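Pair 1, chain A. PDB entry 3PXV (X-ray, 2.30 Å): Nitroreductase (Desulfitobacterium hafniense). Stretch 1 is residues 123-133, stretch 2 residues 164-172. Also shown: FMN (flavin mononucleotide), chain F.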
# COMPACT_ATOMS: atom_id res chain seq x y z
N ALA A 123 9.70 -5.66 3.97
CA ALA A 123 10.97 -6.31 3.58
C ALA A 123 12.13 -5.81 4.45
O ALA A 123 12.94 -6.59 4.93
CB ALA A 123 11.26 -6.13 2.09
N ALA A 124 12.19 -4.51 4.69
CA ALA A 124 13.27 -3.95 5.49
C ALA A 124 13.20 -4.48 6.92
O ALA A 124 14.22 -4.87 7.52
CB ALA A 124 13.18 -2.43 5.48
N THR A 125 11.99 -4.55 7.45
CA THR A 125 11.80 -4.96 8.84
C THR A 125 12.22 -6.42 9.02
O THR A 125 12.79 -6.74 10.05
CB THR A 125 10.36 -4.74 9.32
OG1 THR A 125 10.04 -3.34 9.26
CG2 THR A 125 10.20 -5.20 10.71
N SER A 126 11.93 -7.27 8.03
CA SER A 126 12.30 -8.69 8.08
C SER A 126 13.80 -8.85 8.04
O SER A 126 14.32 -9.89 8.47
CB SER A 126 11.75 -9.46 6.88
OG SER A 126 12.48 -9.15 5.69
N LEU A 127 14.49 -7.86 7.46
CA LEU A 127 15.96 -7.88 7.33
C LEU A 127 16.68 -7.17 8.46
O LEU A 127 17.89 -7.02 8.43
CB LEU A 127 16.40 -7.30 5.98
CG LEU A 127 16.02 -8.16 4.77
CD1 LEU A 127 16.28 -7.45 3.43
CD2 LEU A 127 16.80 -9.45 4.86
N GLY A 128 15.94 -6.75 9.48
CA GLY A 128 16.54 -6.05 10.61
C GLY A 128 16.88 -4.60 10.29
O GLY A 128 17.62 -3.96 11.06
N ILE A 129 16.34 -4.08 9.18
CA ILE A 129 16.57 -2.68 8.78
C ILE A 129 15.39 -1.80 9.23
O ILE A 129 14.25 -1.98 8.77
CB ILE A 129 16.74 -2.54 7.26
CG1 ILE A 129 17.93 -3.37 6.76
CG2 ILE A 129 16.90 -1.08 6.87
CD1 ILE A 129 19.24 -3.10 7.51
N ALA A 130 15.68 -0.84 10.09
CA ALA A 130 14.69 0.10 10.58
C ALA A 130 14.25 0.99 9.44
O ALA A 130 15.02 1.29 8.52
CB ALA A 130 15.27 0.94 11.73
N ASN A 131 13.00 1.43 9.49
CA ASN A 131 12.43 2.23 8.42
C ASN A 131 11.27 3.13 8.87
O ASN A 131 10.75 2.99 9.98
CB ASN A 131 11.91 1.30 7.33
CG ASN A 131 10.87 0.33 7.85
OD1 ASN A 131 9.68 0.64 7.85
ND2 ASN A 131 11.31 -0.85 8.34
N ILE A 132 10.89 4.04 7.98
CA ILE A 132 9.74 4.88 8.19
C ILE A 132 9.28 5.46 6.85
O ILE A 132 10.13 5.90 6.06
CB ILE A 132 10.02 6.06 9.17
CG1 ILE A 132 8.71 6.77 9.51
CG2 ILE A 132 11.01 7.10 8.56
CD1 ILE A 132 8.87 7.92 10.49
N MSE A 133 7.96 5.46 6.61
CA MSE A 133 7.36 6.11 5.44
C MSE A 133 7.48 7.62 5.67
O MSE A 133 7.18 8.13 6.75
CB MSE A 133 5.88 5.74 5.25
CG MSE A 133 5.58 4.74 4.11
SE MSE A 133 6.14 2.97 4.46
CE MSE A 133 4.46 2.26 4.95
N CYS A 164 5.90 8.83 -2.56
CA CYS A 164 6.18 8.63 -1.15
C CYS A 164 7.63 8.20 -1.04
O CYS A 164 8.33 8.09 -2.04
CB CYS A 164 5.23 7.62 -0.53
SG CYS A 164 5.21 7.67 1.27
N SER A 165 8.10 7.99 0.18
CA SER A 165 9.48 7.55 0.35
C SER A 165 9.55 6.72 1.57
O SER A 165 8.69 6.82 2.40
CB SER A 165 10.42 8.75 0.52
OG SER A 165 10.15 9.46 1.73
N VAL A 166 10.56 5.88 1.68
CA VAL A 166 10.76 5.08 2.88
C VAL A 166 12.19 5.27 3.30
O VAL A 166 13.07 4.96 2.54
CB VAL A 166 10.55 3.58 2.65
CG1 VAL A 166 10.70 2.86 4.00
CG2 VAL A 166 9.18 3.31 2.02
N LEU A 167 12.40 5.77 4.52
CA LEU A 167 13.76 5.99 5.02
C LEU A 167 14.26 4.67 5.59
O LEU A 167 13.46 3.90 6.14
CB LEU A 167 13.80 7.09 6.07
CG LEU A 167 13.05 8.38 5.75
CD1 LEU A 167 13.05 9.28 6.98
CD2 LEU A 167 13.68 9.09 4.52
N LEU A 168 15.57 4.41 5.47
CA LEU A 168 16.14 3.16 5.90
C LEU A 168 17.45 3.34 6.66
O LEU A 168 18.25 4.21 6.33
CB LEU A 168 16.41 2.28 4.68
CG LEU A 168 15.27 1.95 3.70
CD1 LEU A 168 15.82 1.19 2.52
CD2 LEU A 168 14.11 1.20 4.35
N GLY A 169 17.66 2.50 7.66
CA GLY A 169 18.90 2.49 8.43
C GLY A 169 18.80 1.57 9.62
O GLY A 169 17.99 0.66 9.63
N HIS A 170 19.66 1.79 10.60
CA HIS A 170 19.63 1.06 11.86
C HIS A 170 19.10 1.99 12.94
O HIS A 170 19.49 3.16 12.99
CB HIS A 170 21.01 0.54 12.23
CG HIS A 170 21.48 -0.57 11.34
ND1 HIS A 170 21.03 -1.87 11.48
CD2 HIS A 170 22.32 -0.56 10.28
CE1 HIS A 170 21.59 -2.62 10.54
NE2 HIS A 170 22.38 -1.85 9.80
N ALA A 171 18.19 1.49 13.77
CA ALA A 171 17.60 2.31 14.85
C ALA A 171 18.61 2.66 15.93
O ALA A 171 19.34 1.80 16.41
CB ALA A 171 16.39 1.59 15.51
N ASN A 172 18.67 3.95 16.25
CA ASN A 172 19.47 4.41 17.37
C ASN A 172 18.55 4.25 18.56
O ASN A 172 18.96 3.70 19.58
CB ASN A 172 19.88 5.86 17.19
CG ASN A 172 20.83 6.33 18.27
OD1 ASN A 172 21.66 5.56 18.78
ND2 ASN A 172 20.73 7.60 18.62
N1 FMN F . 6.04 9.90 9.98
C2 FMN F . 6.92 10.97 10.05
O2 FMN F . 7.58 11.20 11.06
N3 FMN F . 7.06 11.78 8.96
C4 FMN F . 6.35 11.58 7.81
O4 FMN F . 6.52 12.36 6.88
C4A FMN F . 5.46 10.50 7.74
N5 FMN F . 4.73 10.25 6.61
C5A FMN F . 4.07 9.05 6.47
C6 FMN F . 3.56 8.70 5.22
C7 FMN F . 2.89 7.50 5.04
C7M FMN F . 2.36 7.17 3.69
C8 FMN F . 2.73 6.65 6.12
C8M FMN F . 2.02 5.35 5.99
C9 FMN F . 3.24 6.99 7.37
C9A FMN F . 3.93 8.21 7.56
N10 FMN F . 4.44 8.59 8.78
C10 FMN F . 5.31 9.66 8.84
C1' FMN F . 4.56 7.55 9.85
C2' FMN F . 3.26 7.47 10.64
O2' FMN F . 3.23 8.55 11.55
C3' FMN F . 3.18 6.12 11.34
O3' FMN F . 3.16 5.06 10.41
C4' FMN F . 1.91 6.04 12.18
O4' FMN F . 2.03 7.03 13.16
C5' FMN F . 1.72 4.67 12.83
O5' FMN F . 2.84 4.35 13.63
P FMN F . 3.76 3.08 13.29
O1P FMN F . 4.94 3.14 14.21
O2P FMN F . 4.27 3.10 11.83
O3P FMN F . 2.91 1.90 13.58

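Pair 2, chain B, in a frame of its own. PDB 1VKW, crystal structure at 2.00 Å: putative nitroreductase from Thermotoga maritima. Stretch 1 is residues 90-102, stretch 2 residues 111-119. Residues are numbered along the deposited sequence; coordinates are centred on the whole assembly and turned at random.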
# COMPACT_ATOMS: atom_id res chain seq x y z
N PHE B 90 -0.47 2.58 6.84
CA PHE B 90 -0.30 3.28 8.10
C PHE B 90 -1.63 3.92 8.55
O PHE B 90 -2.04 3.80 9.72
CB PHE B 90 0.80 4.33 7.98
CG PHE B 90 0.90 5.22 9.17
CD1 PHE B 90 1.18 4.68 10.43
CD2 PHE B 90 0.71 6.59 9.06
CE1 PHE B 90 1.28 5.50 11.54
CE2 PHE B 90 0.80 7.41 10.17
CZ PHE B 90 1.08 6.86 11.41
N LEU B 91 -2.30 4.58 7.62
CA LEU B 91 -3.58 5.23 7.91
C LEU B 91 -4.65 4.21 8.31
O LEU B 91 -5.44 4.47 9.21
CB LEU B 91 -4.05 6.06 6.71
CG LEU B 91 -3.27 7.35 6.42
CD1 LEU B 91 -3.74 7.96 5.10
CD2 LEU B 91 -3.44 8.35 7.54
N THR B 92 -4.65 3.06 7.62
CA THR B 92 -5.53 1.94 7.96
C THR B 92 -5.35 1.53 9.42
O THR B 92 -6.33 1.39 10.16
CB THR B 92 -5.25 0.72 7.06
OG1 THR B 92 -5.46 1.05 5.68
CG2 THR B 92 -6.25 -0.39 7.31
N ALA B 93 -4.09 1.34 9.81
CA ALA B 93 -3.75 0.95 11.18
C ALA B 93 -4.16 2.00 12.22
O ALA B 93 -4.45 1.65 13.36
CB ALA B 93 -2.26 0.66 11.29
N GLN B 94 -4.19 3.27 11.82
CA GLN B 94 -4.68 4.34 12.69
C GLN B 94 -6.22 4.41 12.70
O GLN B 94 -6.80 5.19 13.45
CB GLN B 94 -4.09 5.70 12.28
CG GLN B 94 -2.56 5.78 12.39
CD GLN B 94 -2.05 5.71 13.82
OE1 GLN B 94 -2.18 6.67 14.58
NE2 GLN B 94 -1.46 4.58 14.18
N GLY B 95 -6.87 3.60 11.86
CA GLY B 95 -8.33 3.48 11.85
C GLY B 95 -9.04 4.25 10.75
O GLY B 95 -10.27 4.37 10.76
N PHE B 96 -8.27 4.79 9.80
CA PHE B 96 -8.83 5.63 8.73
C PHE B 96 -9.19 4.83 7.49
O PHE B 96 -8.43 3.94 7.07
CB PHE B 96 -7.84 6.72 8.33
CG PHE B 96 -7.60 7.73 9.40
CD1 PHE B 96 -8.56 8.69 9.70
CD2 PHE B 96 -6.42 7.72 10.13
CE1 PHE B 96 -8.35 9.62 10.69
CE2 PHE B 96 -6.20 8.65 11.14
CZ PHE B 96 -7.17 9.61 11.41
N GLY B 97 -10.32 5.16 6.89
CA GLY B 97 -10.67 4.66 5.57
C GLY B 97 -9.83 5.40 4.54
O GLY B 97 -9.44 6.54 4.77
N THR B 98 -9.52 4.75 3.43
CA THR B 98 -8.76 5.37 2.35
C THR B 98 -9.37 5.02 1.02
O THR B 98 -10.13 4.06 0.91
CB THR B 98 -7.26 4.93 2.38
OG1 THR B 98 -7.16 3.50 2.32
CG2 THR B 98 -6.58 5.29 3.68
N CYS B 99 -9.02 5.80 -0.00
CA CYS B 99 -9.36 5.47 -1.38
C CYS B 99 -8.39 6.19 -2.33
O CYS B 99 -8.16 7.40 -2.22
CB CYS B 99 -10.81 5.84 -1.70
SG CYS B 99 -11.33 5.59 -3.42
N TRP B 100 -7.82 5.41 -3.25
CA TRP B 100 -6.93 5.93 -4.28
C TRP B 100 -7.74 6.65 -5.36
O TRP B 100 -8.49 6.03 -6.11
CB TRP B 100 -6.16 4.77 -4.92
CG TRP B 100 -5.01 4.26 -4.12
CD1 TRP B 100 -5.04 3.29 -3.15
CD2 TRP B 100 -3.65 4.67 -4.22
NE1 TRP B 100 -3.77 3.08 -2.65
CE2 TRP B 100 -2.90 3.92 -3.29
CE3 TRP B 100 -2.97 5.61 -5.02
CZ2 TRP B 100 -1.52 4.08 -3.13
CZ3 TRP B 100 -1.61 5.77 -4.87
CH2 TRP B 100 -0.90 5.00 -3.93
N MSE B 101 -7.57 7.96 -5.46
CA MSE B 101 -8.35 8.76 -6.40
C MSE B 101 -7.48 9.32 -7.52
O MSE B 101 -6.48 9.98 -7.26
CB MSE B 101 -9.03 9.90 -5.65
CG MSE B 101 -10.15 9.47 -4.72
SE MSE B 101 -11.89 10.17 -5.27
CE MSE B 101 -11.52 12.09 -5.13
N ALA B 102 -7.87 9.06 -8.76
CA ALA B 102 -7.22 9.64 -9.94
C ALA B 102 -7.80 11.03 -10.24
O ALA B 102 -8.25 11.28 -11.36
CB ALA B 102 -7.39 8.72 -11.15
N TYR B 111 -2.29 10.31 -8.61
CA TYR B 111 -3.46 9.98 -7.82
C TYR B 111 -3.41 10.76 -6.51
O TYR B 111 -2.34 11.12 -6.04
CB TYR B 111 -3.48 8.48 -7.49
CG TYR B 111 -3.55 7.55 -8.68
CD1 TYR B 111 -4.78 7.11 -9.17
CD2 TYR B 111 -2.40 7.09 -9.30
CE1 TYR B 111 -4.86 6.24 -10.26
CE2 TYR B 111 -2.46 6.23 -10.39
CZ TYR B 111 -3.69 5.80 -10.87
OH TYR B 111 -3.75 4.95 -11.95
N ILE B 112 -4.58 11.01 -5.93
CA ILE B 112 -4.62 11.40 -4.52
C ILE B 112 -5.05 10.18 -3.71
O ILE B 112 -5.61 9.22 -4.24
CB ILE B 112 -5.54 12.62 -4.27
CG1 ILE B 112 -7.01 12.30 -4.56
CG2 ILE B 112 -5.08 13.81 -5.10
CD1 ILE B 112 -7.98 13.39 -4.16
N ILE B 113 -4.75 10.22 -2.42
CA ILE B 113 -5.24 9.23 -1.48
C ILE B 113 -6.12 9.99 -0.49
O ILE B 113 -5.62 10.70 0.37
CB ILE B 113 -4.07 8.54 -0.76
CG1 ILE B 113 -3.12 7.91 -1.78
CG2 ILE B 113 -4.59 7.50 0.21
CD1 ILE B 113 -1.76 7.55 -1.18
N VAL B 114 -7.43 9.87 -0.65
CA VAL B 114 -8.34 10.49 0.30
C VAL B 114 -8.44 9.59 1.52
O VAL B 114 -8.23 8.38 1.42
CB VAL B 114 -9.75 10.78 -0.30
CG1 VAL B 114 -9.66 11.78 -1.45
CG2 VAL B 114 -10.45 9.49 -0.76
N PHE B 115 -8.72 10.17 2.68
CA PHE B 115 -8.85 9.37 3.89
C PHE B 115 -9.73 10.03 4.95
O PHE B 115 -10.00 11.22 4.89
CB PHE B 115 -7.48 9.04 4.48
CG PHE B 115 -6.72 10.24 4.98
CD1 PHE B 115 -6.13 11.13 4.09
CD2 PHE B 115 -6.57 10.47 6.35
CE1 PHE B 115 -5.42 12.23 4.54
CE2 PHE B 115 -5.86 11.56 6.81
CZ PHE B 115 -5.29 12.45 5.91
N GLY B 116 -10.17 9.22 5.91
CA GLY B 116 -11.06 9.67 6.98
C GLY B 116 -11.73 8.49 7.64
O GLY B 116 -11.41 7.34 7.34
N TYR B 117 -12.66 8.76 8.55
CA TYR B 117 -13.35 7.70 9.27
C TYR B 117 -14.50 7.12 8.46
O TYR B 117 -15.36 7.88 7.99
CB TYR B 117 -13.85 8.23 10.62
CG TYR B 117 -12.72 8.58 11.55
CD1 TYR B 117 -11.84 7.59 12.00
CD2 TYR B 117 -12.50 9.90 11.95
CE1 TYR B 117 -10.79 7.90 12.84
CE2 TYR B 117 -11.44 10.21 12.80
CZ TYR B 117 -10.59 9.21 13.24
OH TYR B 117 -9.54 9.50 14.07
N PRO B 118 -14.53 5.80 8.28
CA PRO B 118 -15.62 5.15 7.56
C PRO B 118 -16.99 5.38 8.20
O PRO B 118 -17.13 5.29 9.42
CB PRO B 118 -15.26 3.67 7.63
CG PRO B 118 -13.81 3.64 7.87
CD PRO B 118 -13.53 4.82 8.74
N ARG B 119 -17.98 5.69 7.36
CA ARG B 119 -19.38 5.74 7.79
C ARG B 119 -19.85 4.32 8.08
O ARG B 119 -20.66 4.10 9.00
CB ARG B 119 -20.24 6.37 6.69
CG ARG B 119 -21.68 6.70 7.08
CD ARG B 119 -22.25 7.87 6.28
NE ARG B 119 -23.69 8.08 6.48
CZ ARG B 119 -24.66 7.45 5.83
NH1 ARG B 119 -24.39 6.51 4.92
NH2 ARG B 119 -25.93 7.74 6.09

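Pairs 1 and 2 share one fold unit: the end of a helix, a short glycine-bearing turn, and a strand that pairs antiparallel with the second stretch. Over 14 central residues the backbones superpose with an RMSD of 0.5 Å, and the strand axes run at 161° in pair 1 and 156° in pair 2. Matched ladders hold the strands together. A130(A) pairs with G169(A) as G97(B) does with G116(B): the bond from A130(A) N to G169(A) O is 2.8 Å but weak, at 122°, whereas G97(B) N lies a very short 2.5 Å from G116(B) O. One rung on, I132(A) N donates to L167(A) O (3.2 Å) and L167(A) N to I132(A) O (2.7 Å); in the matching C99(B)–V114(B) rung, C99(B) N to V114(B) O and V114(B) N to C99(B) O are both 3.0 Å. G128(A) and G95(B) coincide in the turn, both with positive phi; G95(B) closes a Schellman motif.

The side chains fill this frame differently. On the face of N131(A) and L168(A), small A124(A) meets a leucine, CB to L168(A) CD2 at 3.9 Å; in pair 2 the leucine sits on the helix, and L91(B) CD1 lies over the F115(B) ring, 4.1 Å from its centroid. I129(A) reaches L168(A) with CG2 to CB at 4.0 Å and H170(A) with CD1 to CE1 at 3.9 Å. Its counterpart F96(B) makes both contacts aromatic: the edge of F115(B) points at its face, planes at 89°, and the Y117(B) ring forms an offset stack with it, centroids 4.7 Å apart.

Next to the first rung, A130(A) CB packs on A171(A) CB at 4.0 Å. G97(B) has no side chain where P118(B) replaces that alanine; an ideal CB there would lie only 3.3 Å from P118(B) CG. N131(A) turns its amide back to its own stretch, ND2 donating to T125(A) OG1 (2.9 Å) and I129(A) O (3.2 Å), while its CB touches L168(A) CD2 at 3.7 Å. T98(B) instead sets CG2 3.9 Å from F115(B) CB.

Farther along, selenomethionine M133(A) places SE 3.9 Å from V166(A) CG2. W100(B) meets the same problem with a flat surface: I113(B) CG1 sits 3.9 Å from the centroid of its six-membered ring, nearly on the normal. In pair 1 this end also borders the flavin, M133(A) O lying 3.1 Å from FMN C4A.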